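Local coordinates for DinB-like domain-containing protein (Enterococcus faecalis, PDB 3CEX), which is of unknown function but belongs to the DinB-like superfamily of four-helix-bundle proteins, many of which are thought to act as metal-dependent enzymes, at residues A[23-28]-A[102-107]; A[50-55]-A[108-113]; A[57-62]-A[146-151]; A[80-85]-A[93-98]. One frame throughout, in Å; residues are numbered along the deposited sequence.

Contact 1 (A[23-28]-A[102-107]); sequences ETLAQM and AEKQLL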
loop_
_atom_site.group_PDB
_atom_site.type_symbol
_atom_site.label_atom_id
_atom_site.label_comp_id
_atom_site.label_asym_id
_atom_site.label_seq_id
_atom_site.Cartn_x
_atom_site.Cartn_y
_atom_site.Cartn_z
ATOM N N GLU A 23 0.457 9.171 11.398
ATOM C CA GLU A 23 1.039 10.455 10.999
ATOM C C GLU A 23 0.012 11.326 10.285
ATOM O O GLU A 23 0.021 12.540 10.428
ATOM C CB GLU A 23 2.231 10.284 10.046
ATOM C CG GLU A 23 3.408 9.571 10.633
ATOM C CD GLU A 23 4.492 9.154 9.610
ATOM O OE1 GLU A 23 4.210 9.047 8.376
ATOM O OE2 GLU A 23 5.635 8.924 10.064
ATOM N N THR A 24 -0.843 10.711 9.480
ATOM C CA THR A 24 -1.907 11.434 8.799
ATOM C C THR A 24 -2.968 11.966 9.784
ATOM O O THR A 24 -3.287 13.152 9.771
ATOM C CB THR A 24 -2.513 10.551 7.654
ATOM O OG1 THR A 24 -1.707 10.709 6.492
ATOM C CG2 THR A 24 -3.924 10.929 7.312
ATOM N N LEU A 25 -3.477 11.087 10.645
ATOM C CA LEU A 25 -4.463 11.453 11.652
ATOM C C LEU A 25 -3.995 12.577 12.581
ATOM O O LEU A 25 -4.776 13.427 12.923
ATOM C CB LEU A 25 -4.851 10.236 12.494
ATOM C CG LEU A 25 -6.097 10.381 13.350
ATOM C CD1 LEU A 25 -7.362 10.614 12.491
ATOM C CD2 LEU A 25 -6.225 9.102 14.213
ATOM N N ALA A 26 -2.724 12.555 12.963
ATOM C CA ALA A 26 -2.127 13.587 13.800
ATOM C C ALA A 26 -2.240 14.986 13.181
ATOM O O ALA A 26 -2.159 15.963 13.908
ATOM C CB ALA A 26 -0.619 13.269 14.142
ATOM N N GLN A 27 -2.410 15.103 11.861
ATOM C CA GLN A 27 -2.519 16.434 11.240
ATOM C C GLN A 27 -3.939 16.947 11.192
ATOM O O GLN A 27 -4.152 18.069 10.741
ATOM C CB GLN A 27 -1.921 16.440 9.833
ATOM C CG GLN A 27 -0.436 16.070 9.828
ATOM C CD GLN A 27 0.111 15.937 8.432
ATOM O OE1 GLN A 27 0.130 16.919 7.655
ATOM N NE2 GLN A 27 0.558 14.721 8.085
HETATM N N MSE A 28 -4.913 16.168 11.659
HETATM C CA MSE A 28 -6.310 16.523 11.442
HETATM C C MSE A 28 -7.073 16.692 12.740
HETATM O O MSE A 28 -6.764 16.044 13.717
HETATM C CB MSE A 28 -7.000 15.421 10.614
HETATM C CG MSE A 28 -6.224 15.126 9.360
HETATM SE SE MSE A 28 -6.910 13.644 8.310
HETATM C CE MSE A 28 -8.223 14.594 7.148
ATOM N N ALA A 102 -16.443 10.276 17.466
ATOM C CA ALA A 102 -16.474 11.436 18.360
ATOM C C ALA A 102 -15.066 11.966 18.680
ATOM O O ALA A 102 -14.886 13.172 18.862
ATOM C CB ALA A 102 -17.243 11.090 19.647
ATOM N N GLU A 103 -14.082 11.068 18.759
ATOM C CA GLU A 103 -12.697 11.439 19.036
ATOM C C GLU A 103 -11.715 10.573 18.251
ATOM O O GLU A 103 -11.942 9.371 18.068
ATOM C CB GLU A 103 -12.374 11.313 20.530
ATOM C CG GLU A 103 -13.236 12.134 21.467
ATOM C CD GLU A 103 -12.890 13.625 21.499
ATOM O OE1 GLU A 103 -11.904 14.057 20.850
ATOM O OE2 GLU A 103 -13.609 14.359 22.218
ATOM N N LYS A 104 -10.605 11.182 17.821
ATOM C CA LYS A 104 -9.577 10.491 17.019
ATOM C C LYS A 104 -8.951 9.277 17.732
ATOM O O LYS A 104 -8.670 8.272 17.102
ATOM C CB LYS A 104 -8.438 11.442 16.660
ATOM C CG LYS A 104 -8.781 12.491 15.651
ATOM C CD LYS A 104 -7.549 13.239 15.182
ATOM C CE LYS A 104 -6.835 13.983 16.271
ATOM N NZ LYS A 104 -5.583 14.540 15.723
ATOM N N GLN A 105 -8.753 9.383 19.039
ATOM C CA GLN A 105 -8.138 8.302 19.826
ATOM C C GLN A 105 -8.782 6.933 19.582
ATOM O O GLN A 105 -8.085 5.922 19.560
ATOM C CB GLN A 105 -8.138 8.635 21.336
ATOM C CG GLN A 105 -7.197 7.792 22.232
ATOM C CD GLN A 105 -5.742 7.890 21.770
ATOM O OE1 GLN A 105 -5.232 8.987 21.565
ATOM N NE2 GLN A 105 -5.085 6.755 21.577
ATOM N N LEU A 106 -10.094 6.892 19.373
ATOM C CA LEU A 106 -10.769 5.613 19.148
ATOM C C LEU A 106 -10.233 4.871 17.926
ATOM O O LEU A 106 -10.052 3.645 17.946
ATOM C CB LEU A 106 -12.279 5.817 19.008
ATOM C CG LEU A 106 -13.102 4.544 18.878
ATOM C CD1 LEU A 106 -12.873 3.620 20.044
ATOM C CD2 LEU A 106 -14.584 4.906 18.742
ATOM N N LEU A 107 -9.989 5.627 16.858
ATOM C CA LEU A 107 -9.443 5.075 15.625
ATOM C C LEU A 107 -8.058 4.507 15.873
ATOM O O LEU A 107 -7.764 3.430 15.422
ATOM C CB LEU A 107 -9.345 6.158 14.543
ATOM C CG LEU A 107 -10.656 6.734 13.972
ATOM C CD1 LEU A 107 -10.403 8.021 13.210
ATOM C CD2 LEU A 107 -11.403 5.699 13.125
#
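At one end of the four-helix bundle of this DinB-like protein, the close of helix 8-25 meets the beginning of helix 104-124, and one lysine joins them. The side chain of K104 lies alongside L25, the two running past each other in opposite directions, and a lysine suits this place because it can be apolar along its length and polar at its tip. K104 CB rests 4.0 Å from L25 CD2, CG is 3.9 Å from L25 CD1, and CD sits 3.7 Å from L25 CG. Both K104 CD and, past the chi3 bend (-62°), CE lie 3.3 Å from M28 O, and the ammonium then reaches the type I turn that runs from L25 to M28, a selenomethionine. Deeper down, L107 CD1 approaches L25 CD1 at 4.1 Å, and L25 also packs on M48 of helix 44-62, so leucines fill the buried side while the lysine chain, partly exposed, lies along L25. Two carbonyls hold NZ, and L25 O already accepts the turn's own bond from M28 N. K104 NZ stands above the plane of the L25 carbonyl, 3.1 Å from L25 O. The bond from K104 NZ to M28 O, at 2.8 Å, runs almost along the C=O axis.

Contact 2 (A[50-55]-A[108-113]); sequences HTAREL and SDYLAA
Y110, A52 and L111 carry this buried contact between helices 44-62 and 104-124, whose short segments here run in nearly the same direction, 30° apart, with axes 8.5 Å from each other. Such closeness needs a small residue, and A52 supplies it: its CA lies 4.6 Å from L111 CA, and its methyl carbon CB, pointing at the facing helix, comes to 3.7 Å from the same L111 CA. A larger surface is then offered from the other helix. The Y110 side chain has CG anti to the backbone N (chi1 -179°), which swings the ring out until one face lies over the A52 methyl. A52 CB is 3.9 Å from the ring centroid and 28° off its normal, a CH-pi contact over the face, shifted toward CD2 and CE2. Beyond the ring, Y110 OH lies against R53, 3.5 Å from both R53 CA and R53 CD, and hydrogen-bonds D56 OD2, so the polar end of a buried tyrosine is satisfied. L111 works at the flank of A52: its CD1 touches A52 CB at 3.9 Å and T51 CG2 at 4.0 Å, one methyl of the branched tip lying against both residues. S114 OG hydrogen-bonds both A52 O and Y110 O, so its single proton must be shared or alternate between the two backbones. Around this pair the rest of the bundle closes in, with F21 of helix 8-25 packing on T51 and L111, A155 and H158 of helix 144-170 against T51, and W74 of helix 74-78 meeting the Y110 ring.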
loop_
_atom_site.group_PDB
_atom_site.type_symbol
_atom_site.label_atom_id
_atom_site.label_comp_id
_atom_site.label_asym_id
_atom_site.label_seq_id
_atom_site.Cartn_x
_atom_site.Cartn_y
_atom_site.Cartn_z
ATOM N N HIS A 50 -11.985 1.004 8.522
ATOM C CA HIS A 50 -12.068 -0.122 7.601
ATOM C C HIS A 50 -10.833 -1.006 7.640
ATOM O O HIS A 50 -10.958 -2.206 7.611
ATOM C CB HIS A 50 -12.296 0.307 6.157
ATOM C CG HIS A 50 -11.986 -0.775 5.166
ATOM N ND1 HIS A 50 -12.886 -1.762 4.844
ATOM C CD2 HIS A 50 -10.859 -1.048 4.460
ATOM C CE1 HIS A 50 -12.339 -2.587 3.966
ATOM N NE2 HIS A 50 -11.105 -2.185 3.723
ATOM N N THR A 51 -9.649 -0.396 7.695
ATOM C CA THR A 51 -8.399 -1.145 7.788
ATOM C C THR A 51 -8.364 -1.958 9.082
ATOM O O THR A 51 -8.039 -3.133 9.043
ATOM C CB THR A 51 -7.193 -0.212 7.652
ATOM O OG1 THR A 51 -7.268 0.399 6.345
ATOM C CG2 THR A 51 -5.820 -0.974 7.817
ATOM N N ALA A 52 -8.687 -1.340 10.218
ATOM C CA ALA A 52 -8.731 -2.061 11.493
ATOM C C ALA A 52 -9.779 -3.172 11.413
ATOM O O ALA A 52 -9.528 -4.295 11.859
ATOM C CB ALA A 52 -9.030 -1.118 12.636
ATOM N N ARG A 53 -10.928 -2.871 10.834
ATOM C CA ARG A 53 -12.024 -3.829 10.744
ATOM C C ARG A 53 -11.676 -5.035 9.858
ATOM O O ARG A 53 -12.004 -6.183 10.196
ATOM C CB ARG A 53 -13.294 -3.095 10.269
ATOM C CG ARG A 53 -14.587 -3.834 10.329
ATOM C CD ARG A 53 -15.205 -3.867 11.699
ATOM N NE ARG A 53 -16.630 -4.164 11.530
ATOM C CZ ARG A 53 -17.199 -5.367 11.618
ATOM N NH1 ARG A 53 -16.493 -6.448 11.928
ATOM N NH2 ARG A 53 -18.504 -5.487 11.416
ATOM N N GLU A 54 -10.992 -4.792 8.743
ATOM C CA GLU A 54 -10.681 -5.865 7.836
ATOM C C GLU A 54 -9.561 -6.793 8.361
ATOM O O GLU A 54 -9.627 -8.002 8.145
ATOM C CB GLU A 54 -10.326 -5.289 6.455
ATOM C CG GLU A 54 -10.090 -6.320 5.409
ATOM C CD GLU A 54 -11.358 -6.949 4.843
ATOM O OE1 GLU A 54 -12.429 -6.937 5.491
ATOM O OE2 GLU A 54 -11.272 -7.476 3.720
ATOM N N LEU A 55 -8.516 -6.226 8.968
ATOM C CA LEU A 55 -7.512 -7.034 9.698
ATOM C C LEU A 55 -8.168 -7.889 10.787
ATOM O O LEU A 55 -7.922 -9.102 10.907
ATOM C CB LEU A 55 -6.442 -6.130 10.321
ATOM C CG LEU A 55 -5.516 -5.347 9.348
ATOM C CD1 LEU A 55 -4.621 -4.340 10.088
ATOM C CD2 LEU A 55 -4.673 -6.323 8.508
ATOM N N SER A 108 -7.222 5.248 16.607
ATOM C CA SER A 108 -5.881 4.816 16.921
ATOM C C SER A 108 -5.886 3.541 17.743
ATOM O O SER A 108 -5.049 2.638 17.526
ATOM C CB SER A 108 -5.138 5.872 17.722
ATOM O OG SER A 108 -4.866 6.977 16.926
ATOM N N ASP A 109 -6.782 3.504 18.733
ATOM C CA ASP A 109 -6.875 2.360 19.657
ATOM C C ASP A 109 -7.361 1.084 18.967
ATOM O O ASP A 109 -6.795 -0.025 19.175
ATOM C CB ASP A 109 -7.776 2.711 20.849
ATOM C CG ASP A 109 -7.175 3.746 21.770
ATOM O OD1 ASP A 109 -5.963 4.060 21.660
ATOM O OD2 ASP A 109 -7.935 4.254 22.629
ATOM N N TYR A 110 -8.381 1.203 18.125
ATOM C CA TYR A 110 -8.888 0.014 17.451
ATOM C C TYR A 110 -7.881 -0.479 16.387
ATOM O O TYR A 110 -7.636 -1.680 16.250
ATOM C CB TYR A 110 -10.283 0.265 16.849
ATOM C CG TYR A 110 -10.898 -0.933 16.141
ATOM C CD1 TYR A 110 -10.793 -2.227 16.664
ATOM C CD2 TYR A 110 -11.598 -0.776 14.976
ATOM C CE1 TYR A 110 -11.381 -3.343 15.987
ATOM C CE2 TYR A 110 -12.168 -1.860 14.317
ATOM C CZ TYR A 110 -12.054 -3.140 14.814
ATOM O OH TYR A 110 -12.643 -4.193 14.120
ATOM N N LEU A 111 -7.261 0.442 15.659
ATOM C CA LEU A 111 -6.216 0.035 14.718
ATOM C C LEU A 111 -5.026 -0.643 15.421
ATOM O O LEU A 111 -4.528 -1.666 14.953
ATOM C CB LEU A 111 -5.723 1.219 13.863
ATOM C CG LEU A 111 -4.741 0.903 12.721
ATOM C CD1 LEU A 111 -5.354 -0.108 11.719
ATOM C CD2 LEU A 111 -4.366 2.234 11.966
ATOM N N ALA A 112 -4.589 -0.085 16.543
ATOM C CA ALA A 112 -3.483 -0.685 17.312
ATOM C C ALA A 112 -3.828 -2.099 17.782
ATOM O O ALA A 112 -2.975 -3.003 17.736
ATOM C CB ALA A 112 -3.104 0.204 18.535
ATOM N N ALA A 113 -5.073 -2.290 18.244
ATOM C CA ALA A 113 -5.547 -3.609 18.632
ATOM C C ALA A 113 -5.565 -4.556 17.437
ATOM O O ALA A 113 -5.181 -5.717 17.572
ATOM C CB ALA A 113 -6.924 -3.547 19.288
#

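Contact 3 (A[57-62]-A[146-151]); sequences LQISAL and VRLVSA
Second and last helices of the four-helix bundle, 44-62 and 144-170, pass each other here almost antiparallel, at 159°, with segment axes 10.6 Å apart. The apolar part of the contact is made by branch tips. L148 CD2 is the shared point: I59 CD1 meets it at 3.8 Å and L62 CD1 at 3.9 Å. I59 crosses L148 at about a right angle, while L62 comes in obliquely, so three aliphatic chains meet at their tips on the side facing the bundle interior, where Y121 of helix 104-124 adds its surface to I59 and L62. Leucine and isoleucine suit this place because their long branches span the wide gap between the axes. The same L62 CD1 also lies 4.0 Å from R147 CG, and I134 of strand 133-135 packs on both residues.

The polar part lies nearer the surface, where R147 crosses the end of Q58 at about a right angle. The arginine chain bends at chi2 and again at chi3 (34°, some way off a staggered value), folding its methylene part against the amide: R147 CD is 3.4 Å from Q58 OE1, and Q58 NE2 lies over one face of the guanidinium, the two planes 42° apart. No direct bond joins these groups. On the far side of the same helix, S150 OG bonds R16 of the second subunit, so segment 146-151 also serves the dimer interface. What links Q58 and R147 is a water that donates to Q58 O and Q58 OE1, each 2.7 Å away, and accepts from R147 NH1 at 3.3 Å, in the guanidinium plane.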
loop_
_atom_site.group_PDB
_atom_site.type_symbol
_atom_site.label_atom_id
_atom_site.label_comp_id
_atom_site.label_asym_id
_atom_site.label_seq_id
_atom_site.Cartn_x
_atom_site.Cartn_y
_atom_site.Cartn_z
ATOM N N LEU A 57 -11.487 -8.784 11.232
ATOM C CA LEU A 57 -12.354 -9.832 10.669
ATOM C C LEU A 57 -11.595 -10.969 9.973
ATOM O O LEU A 57 -11.905 -12.141 10.164
ATOM C CB LEU A 57 -13.361 -9.236 9.693
ATOM C CG LEU A 57 -14.537 -8.514 10.356
ATOM C CD1 LEU A 57 -15.416 -7.909 9.257
ATOM C CD2 LEU A 57 -15.335 -9.439 11.265
ATOM N N GLN A 58 -10.607 -10.632 9.164
ATOM C CA GLN A 58 -9.915 -11.680 8.406
ATOM C C GLN A 58 -9.016 -12.563 9.270
ATOM O O GLN A 58 -8.990 -13.793 9.088
ATOM C CB GLN A 58 -9.079 -11.091 7.286
ATOM C CG GLN A 58 -9.882 -10.390 6.183
ATOM C CD GLN A 58 -10.729 -11.305 5.331
ATOM O OE1 GLN A 58 -10.962 -12.485 5.651
ATOM N NE2 GLN A 58 -11.230 -10.749 4.241
ATOM N N ILE A 59 -8.256 -11.932 10.165
ATOM C CA ILE A 59 -7.375 -12.664 11.055
ATOM C C ILE A 59 -8.202 -13.417 12.068
ATOM O O ILE A 59 -7.882 -14.549 12.378
ATOM C CB ILE A 59 -6.338 -11.756 11.800
ATOM C CG1 ILE A 59 -5.381 -11.096 10.813
ATOM C CG2 ILE A 59 -5.563 -12.584 12.858
ATOM C CD1 ILE A 59 -4.418 -12.052 10.141
ATOM N N SER A 60 -9.279 -12.827 12.566
ATOM C CA SER A 60 -10.125 -13.555 13.535
ATOM C C SER A 60 -10.775 -14.791 12.893
ATOM O O SER A 60 -10.870 -15.823 13.536
ATOM C CB SER A 60 -11.180 -12.645 14.161
ATOM O OG SER A 60 -10.548 -11.655 14.957
ATOM N N ALA A 61 -11.201 -14.675 11.636
ATOM C CA ALA A 61 -11.715 -15.810 10.850
ATOM C C ALA A 61 -10.665 -16.931 10.619
ATOM O O ALA A 61 -10.973 -18.097 10.774
ATOM C CB ALA A 61 -12.287 -15.316 9.513
ATOM N N LEU A 62 -9.430 -16.585 10.271
ATOM C CA LEU A 62 -8.337 -17.577 10.207
ATOM C C LEU A 62 -8.030 -18.221 11.565
ATOM O O LEU A 62 -7.550 -19.348 11.632
ATOM C CB LEU A 62 -7.048 -16.937 9.695
ATOM C CG LEU A 62 -7.052 -16.472 8.244
ATOM C CD1 LEU A 62 -5.767 -15.740 7.966
ATOM C CD2 LEU A 62 -7.253 -17.649 7.257
ATOM N N VAL A 146 -2.636 -16.559 0.591
ATOM C CA VAL A 146 -3.315 -15.570 -0.254
ATOM C C VAL A 146 -4.097 -14.573 0.616
ATOM O O VAL A 146 -4.057 -13.355 0.411
ATOM C CB VAL A 146 -4.212 -16.281 -1.299
ATOM C CG1 VAL A 146 -5.203 -15.309 -1.939
ATOM C CG2 VAL A 146 -3.336 -16.932 -2.392
ATOM N N ARG A 147 -4.749 -15.086 1.656
ATOM C CA ARG A 147 -5.568 -14.247 2.515
ATOM C C ARG A 147 -4.689 -13.294 3.333
ATOM O O ARG A 147 -5.027 -12.116 3.476
ATOM C CB ARG A 147 -6.415 -15.152 3.382
ATOM C CG ARG A 147 -7.221 -14.543 4.428
ATOM C CD ARG A 147 -8.368 -13.713 3.892
ATOM N NE ARG A 147 -9.021 -14.159 2.660
ATOM C CZ ARG A 147 -10.112 -14.920 2.581
ATOM N NH1 ARG A 147 -10.676 -15.445 3.649
ATOM N NH2 ARG A 147 -10.632 -15.176 1.396
ATOM N N LEU A 148 -3.572 -13.802 3.846
ATOM C CA LEU A 148 -2.593 -12.994 4.559
ATOM C C LEU A 148 -1.980 -11.897 3.695
ATOM O O LEU A 148 -1.820 -10.784 4.156
ATOM C CB LEU A 148 -1.474 -13.870 5.138
ATOM C CG LEU A 148 -1.917 -14.768 6.319
ATOM C CD1 LEU A 148 -0.833 -15.779 6.738
ATOM C CD2 LEU A 148 -2.366 -13.885 7.516
ATOM N N VAL A 149 -1.614 -12.216 2.467
ATOM C CA VAL A 149 -1.075 -11.217 1.546
ATOM C C VAL A 149 -2.132 -10.135 1.216
ATOM O O VAL A 149 -1.822 -8.927 1.135
ATOM C CB VAL A 149 -0.542 -11.879 0.265
ATOM C CG1 VAL A 149 -0.215 -10.823 -0.799
ATOM C CG2 VAL A 149 0.679 -12.738 0.539
ATOM N N SER A 150 -3.381 -10.577 1.019
ATOM C CA SER A 150 -4.486 -9.681 0.770
ATOM C C SER A 150 -4.684 -8.729 1.934
ATOM O O SER A 150 -4.929 -7.526 1.722
ATOM C CB SER A 150 -5.801 -10.450 0.521
ATOM O OG SER A 150 -5.730 -11.092 -0.726
ATOM N N ALA A 151 -4.581 -9.253 3.161
ATOM C CA ALA A 151 -4.769 -8.408 4.355
ATOM C C ALA A 151 -3.684 -7.355 4.502
ATOM O O ALA A 151 -3.989 -6.191 4.780
ATOM C CB ALA A 151 -4.909 -9.221 5.582
HETATM O O HOH W 1 -9.735 -14.633 6.683
#

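Contact 4 (A[80-85]-A[93-98]); sequences LDLPDE and PEEAAK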
loop_
_atom_site.group_PDB
_atom_site.type_symbol
_atom_site.label_atom_id
_atom_site.label_comp_id
_atom_site.label_asym_id
_atom_site.label_seq_id
_atom_site.Cartn_x
_atom_site.Cartn_y
_atom_site.Cartn_z
ATOM N N LEU A 80 -21.785 3.162 15.652
ATOM C CA LEU A 80 -22.094 3.507 14.262
ATOM C C LEU A 80 -23.588 3.352 13.971
ATOM O O LEU A 80 -24.223 2.440 14.481
ATOM C CB LEU A 80 -21.275 2.639 13.302
ATOM C CG LEU A 80 -19.743 2.753 13.307
ATOM C CD1 LEU A 80 -19.155 1.914 12.178
ATOM C CD2 LEU A 80 -19.324 4.193 13.196
ATOM N N ASP A 81 -24.144 4.249 13.158
ATOM C CA ASP A 81 -25.521 4.073 12.675
ATOM C C ASP A 81 -25.538 3.101 11.489
ATOM O O ASP A 81 -26.098 3.379 10.440
ATOM C CB ASP A 81 -26.152 5.424 12.318
ATOM C CG ASP A 81 -27.700 5.376 12.247
ATOM O OD1 ASP A 81 -28.384 4.392 12.734
ATOM O OD2 ASP A 81 -28.230 6.383 11.701
ATOM N N LEU A 82 -24.935 1.936 11.696
ATOM C CA LEU A 82 -24.889 0.860 10.728
ATOM C C LEU A 82 -25.103 -0.448 11.484
ATOM O O LEU A 82 -24.580 -0.628 12.595
ATOM C CB LEU A 82 -23.532 0.798 10.045
ATOM C CG LEU A 82 -23.124 1.918 9.094
ATOM C CD1 LEU A 82 -21.718 1.608 8.616
ATOM C CD2 LEU A 82 -24.108 2.103 7.910
ATOM N N PRO A 83 -25.872 -1.373 10.899
ATOM C CA PRO A 83 -26.143 -2.618 11.608
ATOM C C PRO A 83 -24.923 -3.546 11.598
ATOM O O PRO A 83 -24.140 -3.522 10.646
ATOM C CB PRO A 83 -27.306 -3.223 10.803
ATOM C CG PRO A 83 -27.104 -2.706 9.409
ATOM C CD PRO A 83 -26.505 -1.328 9.568
ATOM N N ASP A 84 -24.738 -4.321 12.666
ATOM C CA ASP A 84 -23.772 -5.417 12.644
ATOM C C ASP A 84 -24.523 -6.615 12.081
ATOM O O ASP A 84 -25.551 -7.006 12.612
ATOM C CB ASP A 84 -23.217 -5.726 14.048
ATOM C CG ASP A 84 -22.250 -4.661 14.552
ATOM O OD1 ASP A 84 -21.407 -4.187 13.757
ATOM O OD2 ASP A 84 -22.320 -4.292 15.740
ATOM N N GLU A 85 -24.013 -7.174 10.994
ATOM C CA GLU A 85 -24.689 -8.243 10.269
ATOM C C GLU A 85 -23.776 -9.449 10.126
ATOM O O GLU A 85 -22.549 -9.320 10.249
ATOM C CB GLU A 85 -25.116 -7.717 8.891
ATOM C CG GLU A 85 -26.143 -6.599 9.011
ATOM C CD GLU A 85 -26.743 -6.139 7.701
ATOM O OE1 GLU A 85 -26.282 -6.553 6.635
ATOM O OE2 GLU A 85 -27.692 -5.336 7.741
ATOM N N PRO A 93 -22.053 5.017 -0.738
ATOM C CA PRO A 93 -21.519 6.299 -0.297
ATOM C C PRO A 93 -22.238 6.856 0.927
ATOM O O PRO A 93 -21.623 7.438 1.798
ATOM C CB PRO A 93 -21.753 7.221 -1.504
ATOM C CG PRO A 93 -21.789 6.317 -2.663
ATOM C CD PRO A 93 -22.402 5.032 -2.173
ATOM N N GLU A 94 -23.547 6.675 0.979
ATOM C CA GLU A 94 -24.339 7.191 2.070
ATOM C C GLU A 94 -24.115 6.409 3.358
ATOM O O GLU A 94 -24.109 6.996 4.435
ATOM C CB GLU A 94 -25.809 7.214 1.646
ATOM C CG GLU A 94 -26.062 8.183 0.444
ATOM C CD GLU A 94 -25.990 7.548 -0.982
ATOM O OE1 GLU A 94 -25.383 6.454 -1.186
ATOM O OE2 GLU A 94 -26.574 8.180 -1.911
ATOM N N GLU A 95 -23.873 5.104 3.246
ATOM C CA GLU A 95 -23.467 4.283 4.394
ATOM C C GLU A 95 -22.062 4.631 4.885
ATOM O O GLU A 95 -21.830 4.692 6.103
ATOM C CB GLU A 95 -23.547 2.794 4.065
ATOM C CG GLU A 95 -24.980 2.255 4.012
ATOM C CD GLU A 95 -25.072 0.799 3.551
ATOM O OE1 GLU A 95 -24.197 0.338 2.796
ATOM O OE2 GLU A 95 -26.062 0.129 3.897
ATOM N N ALA A 96 -21.135 4.871 3.947
ATOM C CA ALA A 96 -19.754 5.240 4.283
ATOM C C ALA A 96 -19.681 6.564 5.058
ATOM O O ALA A 96 -18.855 6.706 5.934
ATOM C CB ALA A 96 -18.860 5.291 3.000
ATOM N N ALA A 97 -20.529 7.535 4.716
ATOM C CA ALA A 97 -20.587 8.811 5.437
ATOM C C ALA A 97 -21.014 8.657 6.894
ATOM O O ALA A 97 -20.839 9.571 7.674
ATOM C CB ALA A 97 -21.543 9.776 4.731
ATOM N N LYS A 98 -21.596 7.513 7.248
ATOM C CA LYS A 98 -22.018 7.251 8.603
ATOM C C LYS A 98 -20.892 6.691 9.464
ATOM O O LYS A 98 -21.070 6.520 10.674
ATOM C CB LYS A 98 -23.204 6.278 8.621
ATOM C CG LYS A 98 -24.480 6.893 8.067
ATOM C CD LYS A 98 -25.673 5.999 8.352
ATOM C CE LYS A 98 -26.736 6.026 7.249
ATOM N NZ LYS A 98 -27.993 6.615 7.706
HETATM O O HOH W 2 -22.796 6.799 12.318
#
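An inverse gamma turn centred on D81 (phi -81°, psi 52°) kinks the loop where it faces the short helix 93-96, the turn being closed by a weak bond from L82 N to L80 O. At this kink a single water joins the two segments: it accepts from D81 N at 3.0 Å and donates to K98 O at a very short 2.4 Å. K98, at the surface, lays its chain across the turn, with CD 3.4 Å from D81 O. The tip bends on toward the aspartate, yet K98 NZ remains 4.0 Å from D81 OD2, beyond a salt bridge, so any attraction between the two charges is probably loose. Beside the lysine, L82 makes the apolar part, its CD2 reaching E95 CB at 3.9 Å, a leucine resting on the aliphatic CB and CG of a glutamate. The carboxylate of E95 is engaged behind, where OE1 accepts from W89 NE1 and from T92 N; the latter bond is consistent with half of a capping box at the start of helix 93-96. With L80 on W49 of helix 44-62, the inverse gamma turn and short helix form part of the long surface connection between the second and third helices of a DinB-type four-helix bundle.

Overall arrangement
Contacts 1, 2 and 3 are buried and join long bundle helices, whereas contact 4 is a surface contact within the connection between two of them. Helix 104-124 serves contacts 1 and 2, and helix 44-62 contacts 2 and 3. Contact 2, nearest the chain's centre, touches all three others: L25 CD2 meets S108 OG, L55 CD2 meets A151 O, and R53 NH2 forms a long, weak ion pair with D84 OD1. Contacts 1 and 3 lie on opposite sides of that centre, about 25 Å apart between centres. Chemistry follows position: direct bonds from a lysine to carbonyls at the bundle end, carbon packing in the middle, and water bridges in contacts 3 and 4.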